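Long-range contacts in short chain dehydrogenase (Mycobacterium smegmatis, PDB 3UCX), which probably catalyses oxidation or reduction reactions as an oxidoreductase built on the Rossmann-type fold of the short-chain dehydrogenases: residues A[8-14]-A[34-39]; A[20-24]-A[232-236]; A[60-64]-A[81-86]; A[100-105]-A[156-162]; A[224-230]-A[257-263]. All coordinates share one frame; numbering follows the deposited sequence.

Contact 1 of 5, residues A[8-14]-A[34-39]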
# COMPACT_ATOMS: atom_id res chain seq x y z
N LEU A 8 15.12 28.21 -3.47
CA LEU A 8 13.85 27.45 -3.41
C LEU A 8 12.75 28.15 -2.61
O LEU A 8 11.57 27.95 -2.89
CB LEU A 8 14.05 26.06 -2.79
CG LEU A 8 14.36 24.86 -3.69
CD1 LEU A 8 14.56 23.61 -2.84
CD2 LEU A 8 13.25 24.66 -4.70
N LEU A 9 13.13 28.97 -1.62
CA LEU A 9 12.17 29.52 -0.66
C LEU A 9 12.31 31.02 -0.50
O LEU A 9 12.00 31.59 0.55
CB LEU A 9 12.33 28.83 0.70
CG LEU A 9 12.13 27.31 0.74
CD1 LEU A 9 12.49 26.80 2.12
CD2 LEU A 9 10.68 26.91 0.40
N THR A 10 12.77 31.68 -1.57
CA THR A 10 13.04 33.10 -1.55
C THR A 10 11.82 33.89 -1.09
O THR A 10 10.74 33.73 -1.64
CB THR A 10 13.45 33.62 -2.94
OG1 THR A 10 14.68 32.99 -3.34
CG2 THR A 10 13.62 35.12 -2.88
N ASP A 11 12.05 34.71 -0.06
CA ASP A 11 11.06 35.57 0.58
C ASP A 11 9.81 34.86 1.13
O ASP A 11 8.78 35.48 1.31
CB ASP A 11 10.68 36.75 -0.32
CG ASP A 11 11.82 37.75 -0.48
OD1 ASP A 11 12.75 37.80 0.36
OD2 ASP A 11 11.76 38.50 -1.46
N LYS A 12 9.94 33.58 1.43
CA LYS A 12 8.89 32.83 2.10
C LYS A 12 9.14 32.83 3.59
O LYS A 12 10.27 32.95 4.03
CB LYS A 12 8.85 31.41 1.56
CG LYS A 12 8.55 31.40 0.07
CD LYS A 12 7.81 30.17 -0.41
CE LYS A 12 7.13 30.48 -1.74
NZ LYS A 12 7.12 29.30 -2.63
N VAL A 13 8.08 32.71 4.38
CA VAL A 13 8.20 32.53 5.80
C VAL A 13 7.87 31.07 6.13
O VAL A 13 6.81 30.54 5.77
CB VAL A 13 7.27 33.49 6.57
CG1 VAL A 13 7.24 33.14 8.05
CG2 VAL A 13 7.74 34.94 6.39
N VAL A 14 8.80 30.43 6.85
CA VAL A 14 8.71 29.03 7.20
C VAL A 14 8.67 28.90 8.72
O VAL A 14 9.56 29.39 9.42
CB VAL A 14 9.92 28.24 6.63
CG1 VAL A 14 9.90 26.79 7.08
CG2 VAL A 14 9.95 28.33 5.10
N GLN A 34 18.15 28.86 1.42
CA GLN A 34 17.27 28.93 0.26
C GLN A 34 16.37 30.18 0.24
O GLN A 34 15.46 30.28 -0.59
CB GLN A 34 16.43 27.65 0.18
CG GLN A 34 17.27 26.41 -0.05
CD GLN A 34 18.03 26.50 -1.35
OE1 GLN A 34 17.47 26.91 -2.36
NE2 GLN A 34 19.33 26.16 -1.32
N GLY A 35 16.63 31.13 1.13
CA GLY A 35 16.02 32.45 1.08
C GLY A 35 14.84 32.68 2.01
O GLY A 35 14.22 33.75 1.95
N ALA A 36 14.52 31.70 2.86
CA ALA A 36 13.38 31.82 3.78
C ALA A 36 13.76 32.58 5.05
O ALA A 36 14.91 32.54 5.49
CB ALA A 36 12.82 30.43 4.15
N ASP A 37 12.78 33.28 5.63
CA ASP A 37 12.85 33.71 7.01
C ASP A 37 12.12 32.71 7.86
O ASP A 37 11.16 32.10 7.40
CB ASP A 37 12.22 35.08 7.19
CG ASP A 37 13.02 36.17 6.51
OD1 ASP A 37 14.26 36.20 6.67
OD2 ASP A 37 12.40 36.97 5.79
N LEU A 38 12.55 32.56 9.11
CA LEU A 38 12.10 31.47 9.95
C LEU A 38 11.33 31.91 11.17
O LEU A 38 11.61 32.94 11.77
CB LEU A 38 13.31 30.66 10.45
CG LEU A 38 13.93 29.61 9.53
CD1 LEU A 38 13.03 28.38 9.44
CD2 LEU A 38 14.25 30.16 8.16
N VAL A 39 10.39 31.06 11.57
CA VAL A 39 9.85 31.01 12.91
C VAL A 39 10.28 29.67 13.50
O VAL A 39 10.02 28.62 12.91
CB VAL A 39 8.30 31.09 12.92
CG1 VAL A 39 7.78 30.95 14.34
CG2 VAL A 39 7.85 32.39 12.27
O HOH W 1 10.16 37.15 3.97
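Val-14 O accepts the N-H of Val-39 at 2.8 Å, the shortest polar bond between the segments, and is also approached by CA of Leu-38. One step back, Val-14 N donates to Asp-37 O at 2.9 Å, nearly straight (168° at the hydrogen), and Asp-37 N reaches Lys-12 O at 3.0 Å. This register, with Val-13 opposite Asp-37 and Val-14 opposite Leu-38, defines a parallel pair: strands 13-17 and 37-42, joined through helix 23-33 in the first beta-alpha-beta unit of the Rossmann-type fold. Ahead of the strands, the type II turn from Leu-9 to Lys-12 is tied to the end of that helix. Leu-9 N donates to Gln-34 O at 2.9 Å, and Asp-11 N approaches Gly-35 O from above its carbonyl plane. Gln-34 bends at chi2 (-61°), laying its amide beside Leu-8, whose N meets OE1 in the carbonyl plane at 2.9 Å. Gly-35, with positive phi, is the C-prime residue of the Schellman motif ending the helix. Ala-36 CB packs 3.7 Å from Val-14 CG2. Asp-37 OD2 forms salt bridges with Arg-60 and Arg-61 and accepts from a water, an environment that would favour its ionised form.

Contact 2 of 5, residues A[20-24]-A[232-236]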
# COMPACT_ATOMS: atom_id res chain seq x y z
N GLY A 20 15.02 20.56 17.12
CA GLY A 20 16.00 19.95 18.00
C GLY A 20 17.38 20.12 17.42
O GLY A 20 17.56 20.85 16.45
N PRO A 21 18.38 19.44 18.01
CA PRO A 21 19.78 19.61 17.62
C PRO A 21 20.14 18.94 16.28
O PRO A 21 21.18 19.26 15.69
CB PRO A 21 20.52 18.93 18.78
CG PRO A 21 19.58 17.84 19.20
CD PRO A 21 18.21 18.43 19.06
N ALA A 22 19.30 18.02 15.81
CA ALA A 22 19.59 17.22 14.62
C ALA A 22 18.84 17.78 13.42
O ALA A 22 19.12 18.90 12.97
CB ALA A 22 19.22 15.76 14.87
N LEU A 23 17.86 17.04 12.90
CA LEU A 23 17.20 17.44 11.65
C LEU A 23 16.66 18.87 11.72
O LEU A 23 16.78 19.64 10.76
CB LEU A 23 16.07 16.47 11.32
CG LEU A 23 15.28 16.80 10.05
CD1 LEU A 23 16.16 16.79 8.79
CD2 LEU A 23 14.10 15.84 9.92
N GLY A 24 16.06 19.23 12.85
CA GLY A 24 15.49 20.57 13.03
C GLY A 24 16.46 21.71 12.77
O GLY A 24 16.13 22.71 12.13
N GLU A 232 21.19 14.15 7.53
CA GLU A 232 20.30 15.24 7.88
C GLU A 232 20.04 16.12 6.66
O GLU A 232 18.89 16.50 6.40
CB GLU A 232 20.87 16.05 9.04
CG GLU A 232 20.87 15.28 10.35
CD GLU A 232 21.40 16.08 11.52
OE1 GLU A 232 21.41 17.34 11.46
OE2 GLU A 232 21.76 15.44 12.53
N ASP A 233 21.10 16.43 5.91
CA ASP A 233 20.91 17.22 4.69
C ASP A 233 20.00 16.52 3.68
O ASP A 233 19.21 17.17 3.02
CB ASP A 233 22.24 17.61 4.03
CG ASP A 233 22.81 18.91 4.61
OD1 ASP A 233 22.08 19.91 4.83
OD2 ASP A 233 24.03 18.95 4.83
N GLU A 234 20.12 15.20 3.53
CA GLU A 234 19.31 14.50 2.51
C GLU A 234 17.84 14.51 2.89
O GLU A 234 16.97 14.61 2.02
CB GLU A 234 19.83 13.06 2.28
CG GLU A 234 21.10 13.04 1.43
CD GLU A 234 21.83 11.69 1.39
OE1 GLU A 234 21.74 10.93 2.36
OE2 GLU A 234 22.48 11.41 0.37
N VAL A 235 17.55 14.39 4.18
CA VAL A 235 16.16 14.41 4.62
C VAL A 235 15.64 15.85 4.50
O VAL A 235 14.51 16.09 4.00
CB VAL A 235 16.01 13.87 6.06
CG1 VAL A 235 14.55 14.01 6.54
CG2 VAL A 235 16.52 12.43 6.12
N ALA A 236 16.46 16.82 4.92
CA ALA A 236 16.13 18.22 4.73
C ALA A 236 15.83 18.59 3.28
O ALA A 236 14.88 19.37 3.00
CB ALA A 236 17.26 19.11 5.29
O HOH W 2 22.48 19.22 13.08
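Leu-23 has more surface buried here than any other residue of the two segments, and its two methyl groups divide the work. CD1 lies 3.6 Å from Glu-232 O, over the backbone of the first turn of helix 232-243, and comes within 4.3 Å of Ala-236 CB. CD2 meets Val-235 CG1 at 3.9 Å, the two side chains roughly perpendicular. With CG anti to the backbone N (chi1 179°), the branch reaches from the start of helix 23-33 toward the second helix. Segment 20-24 is part of the glycine-rich turn between strand 13-17 and helix 23-33, which in related short-chain dehydrogenases cradles the diphosphate of the nicotinamide cofactor. Glu-232 runs out straight beyond CG beside this turn, its carboxylate lying along Ala-22. OE2 touches Ala-22 CB at 3.5 Å. OE1 is 3.2 Å from Ala-22 O, both acceptors, so nothing bonds them directly; Thr-26 OG1 hydrogen-bonds to OE1. A water 2.7 Å from Glu-232 OE1 is also 2.9 Å from Pro-21 O and is placed to donate to each, although it cannot serve every acceptor around it at once. Ile-193 touches Leu-23, Glu-232 and Val-235 alike, and Thr-197 of helix 196-208 packs on Ala-22.

Contact 3 of 5, residues A[60-64]-A[81-86]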
# COMPACT_ATOMS: atom_id res chain seq x y z
N ARG A 60 19.32 36.04 6.86
CA ARG A 60 17.86 36.01 6.99
C ARG A 60 17.44 36.27 8.44
O ARG A 60 18.28 36.43 9.31
CB ARG A 60 17.31 34.65 6.53
CG ARG A 60 17.67 34.26 5.12
CD ARG A 60 17.35 35.31 4.08
NE ARG A 60 15.97 35.78 4.10
CZ ARG A 60 15.38 36.43 3.10
NH1 ARG A 60 16.04 36.70 1.97
NH2 ARG A 60 14.10 36.81 3.20
N ARG A 61 16.13 36.27 8.69
CA ARG A 61 15.64 36.53 10.03
C ARG A 61 15.09 35.27 10.69
O ARG A 61 14.58 34.36 10.02
CB ARG A 61 14.56 37.62 10.00
CG ARG A 61 15.14 39.00 9.74
CD ARG A 61 14.03 40.00 9.50
NE ARG A 61 13.23 39.62 8.33
CZ ARG A 61 12.01 40.08 8.07
NH1 ARG A 61 11.42 40.96 8.88
NH2 ARG A 61 11.37 39.66 6.99
N ALA A 62 15.22 35.22 12.01
CA ALA A 62 14.66 34.12 12.79
C ALA A 62 13.87 34.67 13.99
O ALA A 62 14.40 35.47 14.76
CB ALA A 62 15.77 33.19 13.26
N LEU A 63 12.61 34.27 14.12
CA LEU A 63 11.82 34.54 15.31
C LEU A 63 11.77 33.26 16.15
O LEU A 63 11.28 32.22 15.67
CB LEU A 63 10.39 34.93 14.92
CG LEU A 63 9.40 35.27 16.03
CD1 LEU A 63 9.73 36.64 16.63
CD2 LEU A 63 7.97 35.24 15.48
N SER A 64 12.24 33.35 17.39
CA SER A 64 12.25 32.20 18.30
C SER A 64 11.12 32.36 19.29
O SER A 64 11.02 33.39 19.95
CB SER A 64 13.59 32.09 19.04
OG SER A 64 14.64 31.91 18.12
N GLU A 81 2.45 35.98 17.54
CA GLU A 81 3.81 36.54 17.44
C GLU A 81 4.34 36.48 16.01
O GLU A 81 4.96 37.42 15.53
CB GLU A 81 4.76 35.85 18.41
CG GLU A 81 4.51 36.23 19.87
CD GLU A 81 4.82 37.68 20.16
OE1 GLU A 81 5.93 38.15 19.84
OE2 GLU A 81 3.94 38.37 20.70
N THR A 82 4.06 35.38 15.32
CA THR A 82 4.43 35.23 13.92
C THR A 82 3.78 36.27 13.02
O THR A 82 4.41 36.85 12.14
CB THR A 82 4.03 33.81 13.43
OG1 THR A 82 4.76 32.84 14.18
CG2 THR A 82 4.29 33.64 11.94
N MET A 83 2.49 36.48 13.21
CA MET A 83 1.76 37.42 12.37
C MET A 83 2.19 38.86 12.70
O MET A 83 2.27 39.71 11.81
CB MET A 83 0.26 37.19 12.51
CG MET A 83 -0.14 35.76 12.11
SD MET A 83 0.53 35.19 10.52
CE MET A 83 -0.42 36.39 9.58
N LYS A 84 2.52 39.12 13.96
CA LYS A 84 3.06 40.42 14.35
C LYS A 84 4.45 40.67 13.71
O LYS A 84 4.73 41.74 13.19
CB LYS A 84 3.12 40.51 15.89
CG LYS A 84 3.68 41.80 16.43
CD LYS A 84 3.90 41.75 17.94
CE LYS A 84 4.69 42.98 18.38
NZ LYS A 84 5.16 42.92 19.80
N ALA A 85 5.32 39.66 13.71
CA ALA A 85 6.68 39.81 13.18
C ALA A 85 6.73 39.81 11.65
O ALA A 85 7.46 40.59 11.07
CB ALA A 85 7.59 38.71 13.70
N TYR A 86 6.01 38.88 11.01
CA TYR A 86 6.17 38.68 9.57
C TYR A 86 4.93 39.01 8.75
O TYR A 86 5.03 39.32 7.57
CB TYR A 86 6.58 37.25 9.28
CG TYR A 86 7.96 36.84 9.74
CD1 TYR A 86 9.10 37.45 9.22
CD2 TYR A 86 8.14 35.78 10.63
CE1 TYR A 86 10.36 37.04 9.60
CE2 TYR A 86 9.41 35.38 11.03
CZ TYR A 86 10.51 36.01 10.51
OH TYR A 86 11.79 35.60 10.85
O HOH W 3 8.69 41.55 8.52
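Tyr-86 sets one edge of its ring against the flat face of the Arg-61 guanidinium: Tyr-86 CE1 stands over the centre of that group, 3.8 Å from Arg-61 CZ. The two planes are 85° apart, and the cation lies near the plane of the ring, at its edge, which rules out a cation-pi stack over the aromatic face. The two side chains run antiparallel to one another, and the bend of Arg-61 at chi3 (-60°) turns its guanidinium across the ring edge. In the guanidinium plane, NH1 donates to a water at 2.8 Å, and the water donates in turn to Ala-85 O at 3.0 Å, bridging the guanidinium to the last turn of the helix. NH2 has an ionic partner in Asp-37. The phenol oxygen of Tyr-86 is hydrogen-bonded to Leu-38 O and rests 3.5 Å from Arg-61 CB, which anchors the hydroxyl end of the ring. Leu-63 supplies the apolar half. Its CG is anti to the backbone N, which carries CD2 to the helix, 3.7 Å from Glu-81 O and 3.9 Å from Ala-85 CB, while CB touches Tyr-86 CE2 at 4.0 Å. Strand 62-64 and helix 81-85 run nearly antiparallel, at 150°. Helix 72-85 thus covers one face of this outer strand, Thr-82 and Tyr-86 also touching Val-39 of the adjacent strand 37-42, while helix 45-57 packs against Ala-62 and Ser-64.

Contact 4 of 5, residues A[100-105]-A[156-162]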
# COMPACT_ATOMS: atom_id res chain seq x y z
N PRO A 100 11.36 8.15 20.69
CA PRO A 100 10.61 6.92 20.91
C PRO A 100 11.31 5.98 21.89
O PRO A 100 12.54 5.90 21.89
CB PRO A 100 10.60 6.28 19.53
CG PRO A 100 11.86 6.74 18.89
CD PRO A 100 12.06 8.14 19.39
N SER A 101 10.52 5.30 22.72
CA SER A 101 11.04 4.19 23.52
C SER A 101 10.68 2.84 22.89
O SER A 101 9.52 2.54 22.67
CB SER A 101 10.50 4.27 24.94
OG SER A 101 9.10 4.16 24.93
N MET A 102 11.69 2.05 22.54
CA MET A 102 11.48 0.70 22.09
C MET A 102 10.90 -0.17 23.23
O MET A 102 11.66 -0.57 24.06
CB MET A 102 12.83 0.09 21.68
CG MET A 102 13.55 0.75 20.51
SD MET A 102 12.53 0.85 19.03
CE MET A 102 11.54 2.32 19.38
N LYS A 103 9.58 -0.36 23.34
CA LYS A 103 8.99 -1.33 24.29
C LYS A 103 7.87 -2.10 23.57
O LYS A 103 7.12 -1.51 22.77
CB LYS A 103 8.44 -0.69 25.61
CG LYS A 103 9.48 -0.31 26.69
CD LYS A 103 8.94 -0.20 28.13
CE LYS A 103 8.17 1.09 28.48
NZ LYS A 103 7.48 1.15 29.84
N PRO A 104 7.75 -3.42 23.82
CA PRO A 104 6.55 -4.11 23.34
C PRO A 104 5.31 -3.46 23.92
O PRO A 104 5.38 -2.84 24.99
CB PRO A 104 6.70 -5.54 23.84
CG PRO A 104 7.85 -5.55 24.78
CD PRO A 104 8.59 -4.25 24.70
N PHE A 105 4.19 -3.60 23.25
CA PHE A 105 2.97 -3.02 23.77
C PHE A 105 2.70 -3.50 25.19
O PHE A 105 2.27 -2.73 26.03
CB PHE A 105 1.76 -3.33 22.86
CG PHE A 105 1.60 -2.38 21.71
CD1 PHE A 105 1.41 -1.03 21.93
CD2 PHE A 105 1.54 -2.84 20.41
CE1 PHE A 105 1.24 -0.15 20.87
CE2 PHE A 105 1.36 -1.96 19.35
CZ PHE A 105 1.18 -0.63 19.58
N LYS A 156 8.58 -3.92 19.27
CA LYS A 156 9.01 -2.82 20.12
C LYS A 156 8.83 -1.42 19.53
O LYS A 156 9.00 -0.45 20.25
CB LYS A 156 10.43 -3.01 20.64
CG LYS A 156 10.64 -4.35 21.33
CD LYS A 156 11.83 -4.33 22.28
CE LYS A 156 12.09 -5.73 22.81
NZ LYS A 156 13.23 -5.83 23.77
N TYR A 157 8.46 -1.33 18.25
CA TYR A 157 8.19 -0.05 17.63
C TYR A 157 6.71 0.35 17.69
O TYR A 157 6.33 1.33 17.05
CB TYR A 157 8.62 -0.09 16.15
CG TYR A 157 10.10 -0.12 15.90
CD1 TYR A 157 10.81 1.05 15.68
CD2 TYR A 157 10.80 -1.32 15.85
CE1 TYR A 157 12.17 1.02 15.43
CE2 TYR A 157 12.16 -1.36 15.60
CZ TYR A 157 12.83 -0.18 15.38
OH TYR A 157 14.18 -0.19 15.14
N GLY A 158 5.89 -0.38 18.44
CA GLY A 158 4.44 -0.20 18.41
C GLY A 158 3.90 1.19 18.77
O GLY A 158 3.07 1.73 18.03
N ALA A 159 4.32 1.76 19.89
CA ALA A 159 3.78 3.05 20.29
C ALA A 159 4.12 4.10 19.25
O ALA A 159 3.30 4.93 18.90
CB ALA A 159 4.30 3.48 21.67
N TYR A 160 5.35 4.02 18.75
CA TYR A 160 5.86 4.96 17.75
C TYR A 160 5.12 4.79 16.41
O TYR A 160 4.66 5.77 15.83
CB TYR A 160 7.37 4.73 17.57
CG TYR A 160 8.11 5.84 16.86
CD1 TYR A 160 7.94 7.16 17.22
CD2 TYR A 160 9.07 5.55 15.90
CE1 TYR A 160 8.65 8.17 16.59
CE2 TYR A 160 9.77 6.56 15.27
CZ TYR A 160 9.54 7.86 15.61
OH TYR A 160 10.24 8.90 15.03
N LYS A 161 4.99 3.55 15.95
CA LYS A 161 4.20 3.28 14.74
C LYS A 161 2.73 3.73 14.88
O LYS A 161 2.14 4.28 13.92
CB LYS A 161 4.26 1.80 14.37
CG LYS A 161 3.50 1.40 13.09
CD LYS A 161 3.46 -0.12 12.98
CE LYS A 161 2.69 -0.71 11.79
NZ LYS A 161 3.26 -0.20 10.55
N MET A 162 2.14 3.51 16.05
CA MET A 162 0.74 3.89 16.26
C MET A 162 0.54 5.39 16.11
O MET A 162 -0.35 5.83 15.37
CB MET A 162 0.23 3.45 17.63
CG MET A 162 -1.15 4.05 18.01
SD MET A 162 -1.48 3.89 19.78
CE MET A 162 -1.61 2.10 19.84
O HOH W 4 7.61 2.38 20.21
O HOH W 5 5.69 -2.15 20.51
O HOH W 6 5.89 0.69 22.21
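Met-102 lays its sulfur over the middle of the Tyr-157 ring, SD standing 3.7 Å from the centroid and 13° off the normal, a Met-aromatic contact over the face. Bends at chi2 (-55°) and chi3 (82°) fold the thioether over, which also brings CE toward Lys-156 O. Two residues earlier, Pro-100 makes a CH-pi contact: its CB lies over one face of the Tyr-160 ring, toward the CD1 rim, 3.8 Å from the centroid. Tyr-160 occupies the position of the tyrosine in the family's Tyr-x-x-x-Lys signature and touches Ser-147, consistent with an active-site place, so the 100-105 loop probably borders that site. Lys-156 is extended beyond CG and runs beside Pro-104 in the same direction, with CG 3.9 Å from Pro-104 CD; both residues line the pocket of a bound 2-(2-methoxyethoxy)ethanol, probably from the crystallisation liquor. Phe-105 presses CZ onto the backbone of Gly-158, 3.4 Å from its C, and its CE1 meets Met-162 CE at 3.8 Å. Water serves the helix start: Lys-103 O accepts from one water that takes the N-H of Gly-158 and from another that takes that of Ala-159. A third accepts from Tyr-160 N and donates to Ser-101 O and Lys-156 O. The loop, leaving strand 91-94 for helix 110-130, thereby packs on the start of helix 158-179, with His-112 and Met-113 of helix 110-130 beside Ala-159 and Glu-177 of the third subunit hydrogen-bonded to Phe-105 N and Lys-156 N.

Contact 5 of 5, residues A[224-230]-A[257-263]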
# COMPACT_ATOMS: atom_id res chain seq x y z
N SER A 224 19.01 -1.20 3.59
CA SER A 224 18.87 -0.19 2.53
C SER A 224 19.45 -0.71 1.23
O SER A 224 20.28 -1.63 1.23
CB SER A 224 19.55 1.13 2.92
OG SER A 224 20.97 1.03 2.89
N ASP A 225 19.03 -0.11 0.11
CA ASP A 225 19.60 -0.45 -1.20
C ASP A 225 21.02 0.09 -1.37
O ASP A 225 21.85 -0.52 -2.04
CB ASP A 225 18.75 0.14 -2.33
CG ASP A 225 17.34 -0.45 -2.37
OD1 ASP A 225 17.10 -1.60 -1.92
OD2 ASP A 225 16.48 0.27 -2.90
N LEU A 226 21.26 1.27 -0.82
CA LEU A 226 22.51 2.00 -1.04
C LEU A 226 23.59 1.68 -0.01
O LEU A 226 24.75 2.07 -0.16
CB LEU A 226 22.21 3.50 -1.07
CG LEU A 226 21.29 3.93 -2.22
CD1 LEU A 226 20.80 5.36 -1.97
CD2 LEU A 226 21.94 3.85 -3.59
N LYS A 227 23.20 0.96 1.03
CA LYS A 227 24.08 0.57 2.14
C LYS A 227 24.68 1.79 2.82
O LYS A 227 25.85 1.79 3.21
CB LYS A 227 25.17 -0.38 1.65
CG LYS A 227 24.63 -1.53 0.83
CD LYS A 227 23.64 -2.37 1.60
CE LYS A 227 22.97 -3.34 0.66
NZ LYS A 227 21.88 -4.10 1.31
N ARG A 228 23.85 2.82 2.95
CA ARG A 228 24.19 4.01 3.74
C ARG A 228 22.90 4.55 4.33
O ARG A 228 21.82 4.31 3.80
CB ARG A 228 24.87 5.09 2.91
CG ARG A 228 24.21 5.47 1.60
CD ARG A 228 25.04 6.50 0.84
NE ARG A 228 24.55 6.77 -0.54
CZ ARG A 228 23.65 7.70 -0.86
NH1 ARG A 228 23.10 8.45 0.07
NH2 ARG A 228 23.30 7.89 -2.13
N LEU A 229 23.02 5.26 5.45
CA LEU A 229 21.88 5.93 6.05
C LEU A 229 21.75 7.31 5.39
O LEU A 229 22.77 7.94 5.06
CB LEU A 229 22.11 6.09 7.55
CG LEU A 229 22.20 4.81 8.39
CD1 LEU A 229 22.39 5.17 9.85
CD2 LEU A 229 20.95 3.94 8.21
N PRO A 230 20.50 7.79 5.21
CA PRO A 230 20.37 9.16 4.76
C PRO A 230 20.89 10.14 5.81
O PRO A 230 20.84 9.85 7.00
CB PRO A 230 18.85 9.33 4.55
CG PRO A 230 18.26 8.37 5.48
CD PRO A 230 19.21 7.19 5.53
N VAL A 257 12.45 8.76 2.76
CA VAL A 257 13.87 9.08 2.58
C VAL A 257 14.61 8.07 3.45
O VAL A 257 14.82 8.28 4.64
CB VAL A 257 14.21 10.53 2.96
CG1 VAL A 257 15.68 10.85 2.64
CG2 VAL A 257 13.29 11.54 2.27
N ASN A 258 14.98 6.96 2.84
CA ASN A 258 15.50 5.82 3.57
C ASN A 258 16.50 4.98 2.82
O ASN A 258 16.78 3.84 3.22
CB ASN A 258 14.32 4.95 4.05
CG ASN A 258 13.49 4.38 2.93
OD1 ASN A 258 13.96 4.20 1.80
ND2 ASN A 258 12.22 4.04 3.23
N CYS A 259 17.05 5.53 1.74
CA CYS A 259 18.05 4.85 0.93
C CYS A 259 17.57 3.50 0.41
O CYS A 259 18.38 2.64 0.07
CB CYS A 259 19.40 4.78 1.68
SG CYS A 259 20.06 6.43 1.87
N GLY A 260 16.24 3.37 0.31
CA GLY A 260 15.63 2.19 -0.30
C GLY A 260 15.18 1.08 0.63
O GLY A 260 14.65 0.10 0.16
N GLU A 261 15.32 1.24 1.94
CA GLU A 261 15.00 0.15 2.86
C GLU A 261 13.55 -0.35 2.74
O GLU A 261 13.29 -1.56 2.73
CB GLU A 261 15.34 0.51 4.31
CG GLU A 261 15.25 -0.70 5.22
CD GLU A 261 15.85 -0.52 6.60
OE1 GLU A 261 16.31 0.55 6.96
OE2 GLU A 261 15.80 -1.50 7.37
N TYR A 262 12.63 0.61 2.64
CA TYR A 262 11.22 0.32 2.34
C TYR A 262 10.78 1.17 1.15
O TYR A 262 11.16 2.34 1.02
CB TYR A 262 10.32 0.57 3.55
CG TYR A 262 10.66 -0.35 4.70
CD1 TYR A 262 10.12 -1.63 4.79
CD2 TYR A 262 11.57 0.05 5.67
CE1 TYR A 262 10.46 -2.47 5.85
CE2 TYR A 262 11.92 -0.78 6.72
CZ TYR A 262 11.37 -2.03 6.80
OH TYR A 262 11.72 -2.84 7.87
N LYS A 263 9.98 0.56 0.30
CA LYS A 263 9.59 1.16 -0.97
C LYS A 263 8.08 1.34 -1.04
O LYS A 263 7.31 0.43 -0.73
CB LYS A 263 10.06 0.27 -2.09
CG LYS A 263 11.58 0.07 -2.10
CD LYS A 263 12.06 -0.70 -3.28
CE LYS A 263 13.60 -0.88 -3.28
NZ LYS A 263 14.18 -1.55 -2.09
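A type I' beta turn, Asn-258 to Glu-261, follows the last strand of the sheet, and the 224-230 loop wraps round its Cys-259. Cys-259 O takes two backbone N-H groups, Asp-225 N at 2.8 Å and, weakly, Leu-226 N at 3.3 Å. The cysteine side chain points into the loop: CB lies 3.3 Å from Arg-228 O, and SG, set beside its own backbone N (chi1 -67°), is 3.6 Å from Pro-230 N. Within the turn Asn-258 OD1 accepts from Gly-260 N, forming an Asx turn, while ND2 donates to Tyr-262 O. These bonds shape the chain as it leaves strand 254-257 for the C-terminal tail. Lys-263 of that tail, its chain bent at chi4 (58°), meets Asp-225 from the opposite direction in a salt bridge, NZ lying 2.9 Å from OD1 on the syn lone pair; the bond to OD2 is weak. The same NZ donates to Gly-260 O at 2.8 Å, in the carbonyl plane, so the ammonium ties the turn and the loop together. Thr-176 OG1 of the second subunit hydrogen-bonds to both Lys-263 NZ and Asp-225 OD1. Farther along, Pro-230 CB rests on Val-257 CG1 at 4.0 Å.

How the contacts relate
Contacts 1 and 3 lie together, centres 11 Å apart, at the edge of the seven-stranded parallel sheet where strands 37-42 and 62-66 are neighbours and where the backbone of Leu-38 hydrogen-bonds to Arg-61 of contact 3. Contact 2 crosses contact 1 along the chain through helix 23-33 and brings helix 232-243 to the N-terminal half; contacts 3 and 4 fall in the sequence between its segments. It touches contact 5 through the Glu-234 to Arg-228 salt bridge, their centres 16 Å apart. Contact 4 is on the other side of the chain's centre from contacts 1 and 3, about 35 Å from contact 1 between centres. Contacts 2, 4 and 5 meet other subunits, whereas contacts 1 and 3 touch none.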